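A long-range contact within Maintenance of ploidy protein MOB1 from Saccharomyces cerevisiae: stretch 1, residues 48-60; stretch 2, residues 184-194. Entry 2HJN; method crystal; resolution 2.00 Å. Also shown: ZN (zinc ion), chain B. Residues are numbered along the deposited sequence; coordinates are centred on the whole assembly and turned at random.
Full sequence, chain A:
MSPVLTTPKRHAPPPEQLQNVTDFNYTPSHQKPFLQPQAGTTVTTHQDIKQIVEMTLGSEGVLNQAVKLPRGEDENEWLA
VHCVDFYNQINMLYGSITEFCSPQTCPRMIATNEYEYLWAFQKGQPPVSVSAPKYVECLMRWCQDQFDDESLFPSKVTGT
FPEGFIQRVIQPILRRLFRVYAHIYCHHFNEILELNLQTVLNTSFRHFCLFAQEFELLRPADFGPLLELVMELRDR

Stretch 1, residues 48-60: DIKQIVEMTLGSE
Stretch 2 (184-194) IYCHHFNEILE

No hydrogen bond crosses between these two stretches, although two hydroxyls lie against the Phe189 ring; packing alone closes a gap of at least 129 residues, burying 420 Å² in total. Each hydroxyl donates a hydrogen bond within its own stretch. Thr56, chi1 m, sends OG1 back to Ile52 O in a weak 3.3 Å hydrogen bond, and Ser59, chi1 p, gives a firmer one from OG to Thr56 O at 2.8 Å.

Stretch 1 is built around a helix that begins at Ile49, with phi/psi near -60/-45. Stretch 2 ends one helix at His187, breaks at His188 (-129/14), and resumes as a helix from Phe189 to Glu194. Both chains run the same way through the contact: the register pairs the CA atoms of Ile52 and Cys186 at 6.3 Å, of Thr56 and Phe189 at 8.0 Å, and of Ser59 and Leu193 at 7.4 Å.

Phe189 is the centrepiece, buried, its CA-to-CB bond toward stretch 1, with chi1 t and chi2 86°. Thr56 OG1 lies over one ring face, 4.0 Å from Phe189 CE1, while Ser59 OG meets the ring edge 3.5 Å from Phe189 CZ. Selenomethionine Met55 starts sideways but, with chi values t, t, p, brings its end nearer: its CG packs 3.7 Å from Phe189 CD2, its SE lies obliquely 5.0 Å from the Phe189 ring centroid, and its CE reaches to 4.2 Å from Tyr185 O. A long chain can reach both the Phe189 ring and the Tyr185 carbonyl from a sideways start.

At the closest backbone approach, Ile52 (chi1 m, chi2 146°) points toward stretch 2. Its CG2 is 3.7 Å from Tyr185 O and its CD1 is 3.9 Å from Cys186 CB. Cys186, chi1 m, is compact enough for this close pairing, and its SG also receives Ile49 CD1 at 4.2 Å, with Ile49 in t, p. Tyr185 (chi1 -93°, chi2 111°) brings CD2 within 3.6 Å of Thr56 OG1; its own hydroxyl is bonded elsewhere in the structure. At the far end, Leu193 (t, p) places CD1 3.8 Å from Ser59 CB.

The break between the helices is held away from the interface. His188 occupies the N-cap position of the second helix; separately, its ND1 donates to Glu191 OE1 at 2.9 Å while its NE2 binds ZN at 2.1 Å. The rule is economical: apolar chains fill the seam, and here both hydroxyls that enter it donate within their own stretch, one of them weakly.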

ATOM      1  N   ASP A  48     -20.540 -11.498  10.948  1.00 29.82           N
ATOM      2  CA  ASP A  48     -20.875 -10.613  12.045  1.00 30.30           C
ATOM      3  C   ASP A  48     -19.631 -10.192  12.826  1.00 30.20           C
ATOM      4  O   ASP A  48     -18.518 -10.741  12.664  1.00 30.63           O
ATOM      5  CB  ASP A  48     -21.898 -11.291  12.990  1.00 30.00           C
ATOM      6  N   ILE A  49     -19.820  -9.223  13.701  1.00 30.44           N
ATOM      7  CA  ILE A  49     -18.675  -8.606  14.361  1.00 30.38           C
ATOM      8  C   ILE A  49     -17.772  -9.634  15.115  1.00 29.41           C
ATOM      9  O   ILE A  49     -16.556  -9.602  14.952  1.00 27.33           O
ATOM     10  CB  ILE A  49     -19.112  -7.319  15.172  1.00 30.69           C
ATOM     11  CG1 ILE A  49     -17.912  -6.415  15.450  1.00 31.80           C
ATOM     12  CG2 ILE A  49     -19.919  -7.690  16.393  1.00 32.06           C
ATOM     13  CD1 ILE A  49     -17.163  -6.031  14.161  1.00 30.23           C
ATOM     14  N   LYS A  50     -18.356 -10.581  15.866  1.00 29.04           N
ATOM     15  CA  LYS A  50     -17.537 -11.607  16.551  1.00 29.52           C
ATOM     16  C   LYS A  50     -16.589 -12.354  15.598  1.00 28.81           C
ATOM     17  O   LYS A  50     -15.443 -12.570  15.945  1.00 28.63           O
ATOM     18  CB  LYS A  50     -18.401 -12.619  17.366  1.00 28.85           C
ATOM     19  N   GLN A  51     -17.097 -12.755  14.433  1.00 29.19           N
ATOM     20  CA  GLN A  51     -16.304 -13.363  13.358  1.00 29.85           C
ATOM     21  C   GLN A  51     -15.208 -12.396  12.890  1.00 28.80           C
ATOM     22  O   GLN A  51     -14.037 -12.772  12.779  1.00 27.69           O
ATOM     23  CB  GLN A  51     -17.184 -13.755  12.159  1.00 30.62           C
ATOM     24  CG  GLN A  51     -17.914 -15.133  12.263  1.00 35.87           C
ATOM     25  CD  GLN A  51     -19.391 -15.051  11.840  1.00 40.14           C
ATOM     26  OE1 GLN A  51     -19.739 -14.501  10.790  1.00 43.14           O
ATOM     27  NE2 GLN A  51     -20.263 -15.592  12.674  1.00 44.84           N
ATOM     28  N   ILE A  52     -15.587 -11.155  12.614  1.00 27.46           N
ATOM     29  CA  ILE A  52     -14.585 -10.198  12.166  1.00 28.02           C
ATOM     30  C   ILE A  52     -13.415 -10.044  13.157  1.00 28.18           C
ATOM     31  O   ILE A  52     -12.246 -10.133  12.744  1.00 28.39           O
ATOM     32  CB  ILE A  52     -15.210  -8.857  11.736  1.00 28.41           C
ATOM     33  CG1 ILE A  52     -15.963  -9.073  10.410  1.00 28.30           C
ATOM     34  CG2 ILE A  52     -14.108  -7.757  11.679  1.00 25.98           C
ATOM     35  CD1 ILE A  52     -17.216  -8.227  10.238  1.00 33.38           C
ATOM     36  N   VAL A  53     -13.709  -9.856  14.448  1.00 28.08           N
ATOM     37  CA  VAL A  53     -12.634  -9.699  15.458  1.00 28.20           C
ATOM     38  C   VAL A  53     -11.701 -10.939  15.631  1.00 28.19           C
ATOM     39  O   VAL A  53     -10.494 -10.797  15.892  1.00 28.17           O
ATOM     40  CB  VAL A  53     -13.191  -9.200  16.827  1.00 29.07           C
ATOM     41  CG1 VAL A  53     -12.093  -9.181  17.902  1.00 28.00           C
ATOM     42  CG2 VAL A  53     -13.830  -7.791  16.683  1.00 28.75           C
ATOM     43  N   GLU A  54     -12.249 -12.145  15.501  1.00 27.43           N
ATOM     44  CA  GLU A  54     -11.447 -13.356  15.625  1.00 26.90           C
ATOM     45  C   GLU A  54     -10.504 -13.571  14.445  1.00 27.00           C
ATOM     46  O   GLU A  54      -9.387 -14.012  14.621  1.00 26.65           O
ATOM     47  CB  GLU A  54     -12.350 -14.542  15.768  1.00 27.61           C
HETATM   48  N   MSE A  55     -10.989 -13.311  13.238  1.00 27.21           N
HETATM   49  CA  MSE A  55     -10.147 -13.246  12.028  1.00 30.33           C
HETATM   50  C   MSE A  55      -8.993 -12.250  12.147  1.00 26.73           C
HETATM   51  O   MSE A  55      -7.888 -12.537  11.682  1.00 24.34           O
HETATM   52  CB  MSE A  55     -11.019 -12.840  10.834  1.00 29.95           C
HETATM   53  CG  MSE A  55     -10.295 -12.675   9.505  1.00 33.53           C
HETATM   54 SE   MSE A  55     -11.611 -12.016   8.197  1.00 42.35          SE
HETATM   55  CE  MSE A  55     -12.376 -10.567   9.203  1.00 34.54           C
ATOM     56  N   THR A  56      -9.280 -11.075  12.731  1.00 24.92           N
ATOM     57  CA  THR A  56      -8.264 -10.048  12.987  1.00 24.93           C
ATOM     58  C   THR A  56      -7.144 -10.472  13.945  1.00 24.26           C
ATOM     59  O   THR A  56      -5.964 -10.220  13.693  1.00 23.83           O
ATOM     60  CB  THR A  56      -8.885  -8.739  13.510  1.00 25.21           C
ATOM     61  OG1 THR A  56      -9.649  -8.131  12.458  1.00 26.72           O
ATOM     62  CG2 THR A  56      -7.787  -7.771  13.946  1.00 26.37           C
ATOM     63  N   LEU A  57      -7.514 -11.089  15.053  1.00 23.13           N
ATOM     64  CA  LEU A  57      -6.511 -11.528  16.020  1.00 23.27           C
ATOM     65  C   LEU A  57      -5.731 -12.727  15.430  1.00 22.85           C
ATOM     66  O   LEU A  57      -4.517 -12.794  15.556  1.00 22.59           O
ATOM     67  CB  LEU A  57      -7.190 -11.926  17.348  1.00 24.35           C
ATOM     68  CG  LEU A  57      -7.911 -10.834  18.157  1.00 26.04           C
ATOM     69  CD1 LEU A  57      -8.683 -11.407  19.368  1.00 27.85           C
ATOM     70  CD2 LEU A  57      -6.880  -9.823  18.605  1.00 29.36           C
ATOM     71  N   GLY A  58      -6.419 -13.651  14.765  1.00 23.04           N
ATOM     72  CA  GLY A  58      -5.754 -14.842  14.199  1.00 23.67           C
ATOM     73  C   GLY A  58      -4.786 -14.526  13.073  1.00 25.05           C
ATOM     74  O   GLY A  58      -3.899 -15.349  12.739  1.00 24.83           O
ATOM     75  N   SER A  59      -4.958 -13.338  12.480  1.00 25.34           N
ATOM     76  CA  SER A  59      -4.170 -12.888  11.303  1.00 25.80           C
ATOM     77  C   SER A  59      -2.701 -12.728  11.647  1.00 27.51           C
ATOM     78  O   SER A  59      -1.838 -12.941  10.794  1.00 28.03           O
ATOM     79  CB  SER A  59      -4.735 -11.564  10.742  1.00 24.49           C
ATOM     80  OG  SER A  59      -4.307 -10.400  11.460  1.00 21.31           O
ATOM     81  N   GLU A  60      -2.460 -12.356  12.907  1.00 28.93           N
ATOM     82  CA  GLU A  60      -1.137 -12.116  13.478  1.00 31.06           C
ATOM     83  C   GLU A  60      -0.186 -13.347  13.548  1.00 31.79           C
ATOM     84  O   GLU A  60       1.033 -13.171  13.581  1.00 31.70           O
ATOM     85  CB  GLU A  60      -1.287 -11.405  14.830  1.00 31.92           C
ATOM     86  CG  GLU A  60      -1.860  -9.922  14.723  1.00 33.80           C
ATOM     87  CD  GLU A  60      -0.936  -8.884  13.985  1.00 37.66           C
ATOM     88  OE1 GLU A  60       0.090  -9.268  13.375  1.00 37.45           O
ATOM     89  OE2 GLU A  60      -1.250  -7.663  14.006  1.00 32.95           O
ATOM     90  N   ILE A 184     -13.032  -1.058   6.045  1.00 11.49           N
ATOM     91  CA  ILE A 184     -11.916  -1.936   5.653  1.00 13.35           C
ATOM     92  C   ILE A 184     -11.962  -3.255   6.409  1.00 13.02           C
ATOM     93  O   ILE A 184     -11.893  -4.322   5.813  1.00 13.42           O
ATOM     94  CB  ILE A 184     -10.463  -1.259   5.831  1.00 12.78           C
ATOM     95  CG1 ILE A 184     -10.224  -0.129   4.836  1.00 14.20           C
ATOM     96  CG2 ILE A 184      -9.304  -2.248   5.525  1.00 12.38           C
ATOM     97  CD1 ILE A 184      -9.092   0.805   5.252  1.00 12.42           C
ATOM     98  N   TYR A 185     -12.073  -3.171   7.743  1.00 14.61           N
ATOM     99  CA  TYR A 185     -12.036  -4.363   8.612  1.00 14.45           C
ATOM    100  C   TYR A 185     -13.234  -5.264   8.376  1.00 14.87           C
ATOM    101  O   TYR A 185     -13.106  -6.494   8.344  1.00 16.48           O
ATOM    102  CB  TYR A 185     -12.062  -3.902  10.090  1.00 14.54           C
ATOM    103  CG  TYR A 185     -10.706  -3.746  10.708  1.00 13.59           C
ATOM    104  CD1 TYR A 185     -10.211  -2.476  11.033  1.00 12.37           C
ATOM    105  CD2 TYR A 185      -9.883  -4.869  10.934  1.00 15.40           C
ATOM    106  CE1 TYR A 185      -8.939  -2.324  11.593  1.00 13.26           C
ATOM    107  CE2 TYR A 185      -8.608  -4.726  11.480  1.00 14.24           C
ATOM    108  CZ  TYR A 185      -8.138  -3.447  11.809  1.00 14.87           C
ATOM    109  OH  TYR A 185      -6.880  -3.276  12.391  1.00 13.97           O
ATOM    110  N   CYS A 186     -14.429  -4.665   8.264  1.00 15.59           N
ATOM    111  CA  CYS A 186     -15.683  -5.437   8.123  1.00 15.19           C
ATOM    112  C   CYS A 186     -15.967  -5.943   6.687  1.00 16.36           C
ATOM    113  O   CYS A 186     -16.682  -6.948   6.505  1.00 17.14           O
ATOM    114  CB  CYS A 186     -16.889  -4.663   8.655  1.00 14.75           C
ATOM    115  SG  CYS A 186     -16.760  -4.235  10.406  1.00 18.60           S
ATOM    116  N   HIS A 187     -15.409  -5.294   5.680  1.00 14.34           N
ATOM    117  CA  HIS A 187     -15.683  -5.713   4.308  1.00 14.77           C
ATOM    118  C   HIS A 187     -14.510  -6.044   3.386  1.00 13.94           C
ATOM    119  O   HIS A 187     -14.715  -6.671   2.328  1.00 13.19           O
ATOM    120  CB  HIS A 187     -16.730  -4.755   3.697  1.00 14.02           C
ATOM    121  CG  HIS A 187     -17.999  -4.732   4.509  1.00 17.18           C
ATOM    122  ND1 HIS A 187     -18.913  -5.754   4.461  1.00 15.07           N
ATOM    123  CD2 HIS A 187     -18.421  -3.903   5.498  1.00 13.74           C
ATOM    124  CE1 HIS A 187     -19.894  -5.511   5.311  1.00 17.54           C
ATOM    125  NE2 HIS A 187     -19.601  -4.407   5.974  1.00 15.02           N
ATOM    126  N   HIS A 188     -13.282  -5.671   3.784  1.00 13.52           N
ATOM    127  CA  HIS A 188     -12.109  -5.966   2.926  1.00 14.19           C
ATOM    128  C   HIS A 188     -10.930  -6.662   3.596  1.00 13.74           C
ATOM    129  O   HIS A 188      -9.837  -6.684   3.037  1.00 14.07           O
ATOM    130  CB  HIS A 188     -11.660  -4.680   2.192  1.00 13.69           C
ATOM    131  CG  HIS A 188     -12.742  -4.112   1.317  1.00 13.35           C
ATOM    132  ND1 HIS A 188     -13.139  -4.720   0.146  1.00 15.22           N
ATOM    133  CD2 HIS A 188     -13.611  -3.094   1.526  1.00 13.40           C
ATOM    134  CE1 HIS A 188     -14.151  -4.050  -0.377  1.00 12.60           C
ATOM    135  NE2 HIS A 188     -14.455  -3.049   0.434  1.00 14.48           N
ATOM    136  N   PHE A 189     -11.123  -7.211   4.788  1.00 13.58           N
ATOM    137  CA  PHE A 189      -9.942  -7.764   5.508  1.00 14.92           C
ATOM    138  C   PHE A 189      -9.272  -8.911   4.768  1.00 14.67           C
ATOM    139  O   PHE A 189      -8.051  -9.038   4.878  1.00 15.20           O
ATOM    140  CB  PHE A 189     -10.254  -8.160   6.944  1.00 13.93           C
ATOM    141  CG  PHE A 189      -9.021  -8.427   7.830  1.00 16.93           C
ATOM    142  CD1 PHE A 189      -8.367  -7.371   8.505  1.00 17.00           C
ATOM    143  CD2 PHE A 189      -8.556  -9.735   8.065  1.00 16.50           C
ATOM    144  CE1 PHE A 189      -7.234  -7.618   9.322  1.00 18.17           C
ATOM    145  CE2 PHE A 189      -7.421  -9.957   8.868  1.00 15.01           C
ATOM    146  CZ  PHE A 189      -6.772  -8.915   9.501  1.00 14.23           C
ATOM    147  N   ASN A 190     -10.048  -9.757   4.091  1.00 14.53           N
ATOM    148  CA  ASN A 190      -9.467 -10.877   3.295  1.00 18.91           C
ATOM    149  C   ASN A 190      -8.429 -10.442   2.263  1.00 17.30           C
ATOM    150  O   ASN A 190      -7.494 -11.176   1.958  1.00 18.20           O
ATOM    151  CB  ASN A 190     -10.518 -11.788   2.598  1.00 20.25           C
ATOM    152  CG  ASN A 190     -11.728 -11.028   1.981  1.00 28.56           C
ATOM    153  OD1 ASN A 190     -12.753 -11.667   1.689  1.00 37.90           O
ATOM    154  ND2 ASN A 190     -11.624  -9.693   1.776  1.00 32.91           N
ATOM    155  N   GLU A 191      -8.606  -9.233   1.753  1.00 16.31           N
ATOM    156  CA  GLU A 191      -7.763  -8.717   0.659  1.00 16.65           C
ATOM    157  C   GLU A 191      -6.505  -8.122   1.265  1.00 14.23           C
ATOM    158  O   GLU A 191      -5.440  -8.238   0.719  1.00 13.92           O
ATOM    159  CB  GLU A 191      -8.561  -7.711  -0.173  1.00 16.51           C
ATOM    160  CG  GLU A 191      -9.619  -8.386  -1.118  1.00 21.70           C
ATOM    161  CD  GLU A 191     -11.026  -7.799  -0.989  1.00 28.04           C
ATOM    162  OE1 GLU A 191     -11.229  -6.848  -0.221  1.00 31.21           O
ATOM    163  OE2 GLU A 191     -11.956  -8.289  -1.661  1.00 32.73           O
ATOM    164  N   ILE A 192      -6.650  -7.526   2.431  1.00 14.32           N
ATOM    165  CA  ILE A 192      -5.551  -6.972   3.189  1.00 14.01           C
ATOM    166  C   ILE A 192      -4.582  -8.143   3.539  1.00 15.28           C
ATOM    167  O   ILE A 192      -3.359  -8.050   3.380  1.00 13.65           O
ATOM    168  CB  ILE A 192      -6.114  -6.217   4.453  1.00 14.15           C
ATOM    169  CG1 ILE A 192      -6.714  -4.814   4.087  1.00 10.44           C
ATOM    170  CG2 ILE A 192      -5.067  -6.160   5.657  1.00 13.58           C
ATOM    171  CD1 ILE A 192      -5.652  -3.897   3.407  1.00 12.65           C
ATOM    172  N   LEU A 193      -5.174  -9.239   3.991  1.00 16.09           N
ATOM    173  CA  LEU A 193      -4.472 -10.502   4.298  1.00 19.38           C
ATOM    174  C   LEU A 193      -3.745 -11.116   3.094  1.00 18.02           C
ATOM    175  O   LEU A 193      -2.571 -11.515   3.194  1.00 19.22           O
ATOM    176  CB  LEU A 193      -5.524 -11.507   4.861  1.00 19.92           C
ATOM    177  CG  LEU A 193      -5.148 -12.648   5.807  1.00 23.47           C
ATOM    178  CD1 LEU A 193      -4.384 -12.135   6.982  1.00 24.61           C
ATOM    179  CD2 LEU A 193      -6.421 -13.378   6.285  1.00 22.91           C
ATOM    180  N   GLU A 194      -4.438 -11.238   1.964  1.00 18.53           N
ATOM    181  CA  GLU A 194      -3.798 -11.619   0.661  1.00 20.48           C
ATOM    182  C   GLU A 194      -2.479 -10.845   0.345  1.00 18.64           C
ATOM    183  O   GLU A 194      -1.530 -11.409  -0.233  1.00 18.21           O
ATOM    184  CB  GLU A 194      -4.813 -11.395  -0.462  1.00 21.09           C
ATOM    185  CG  GLU A 194      -4.437 -11.879  -1.863  1.00 26.65           C
ATOM    186  CD  GLU A 194      -5.118 -11.065  -3.026  1.00 28.55           C
ATOM    187  OE1 GLU A 194      -4.394 -10.866  -4.041  1.00 34.19           O
ATOM    188  OE2 GLU A 194      -6.346 -10.637  -2.940  1.00 33.40           O
TER
HETATM  189 ZN    ZN B 315     -16.017  -1.764   0.009  1.00 15.36          ZN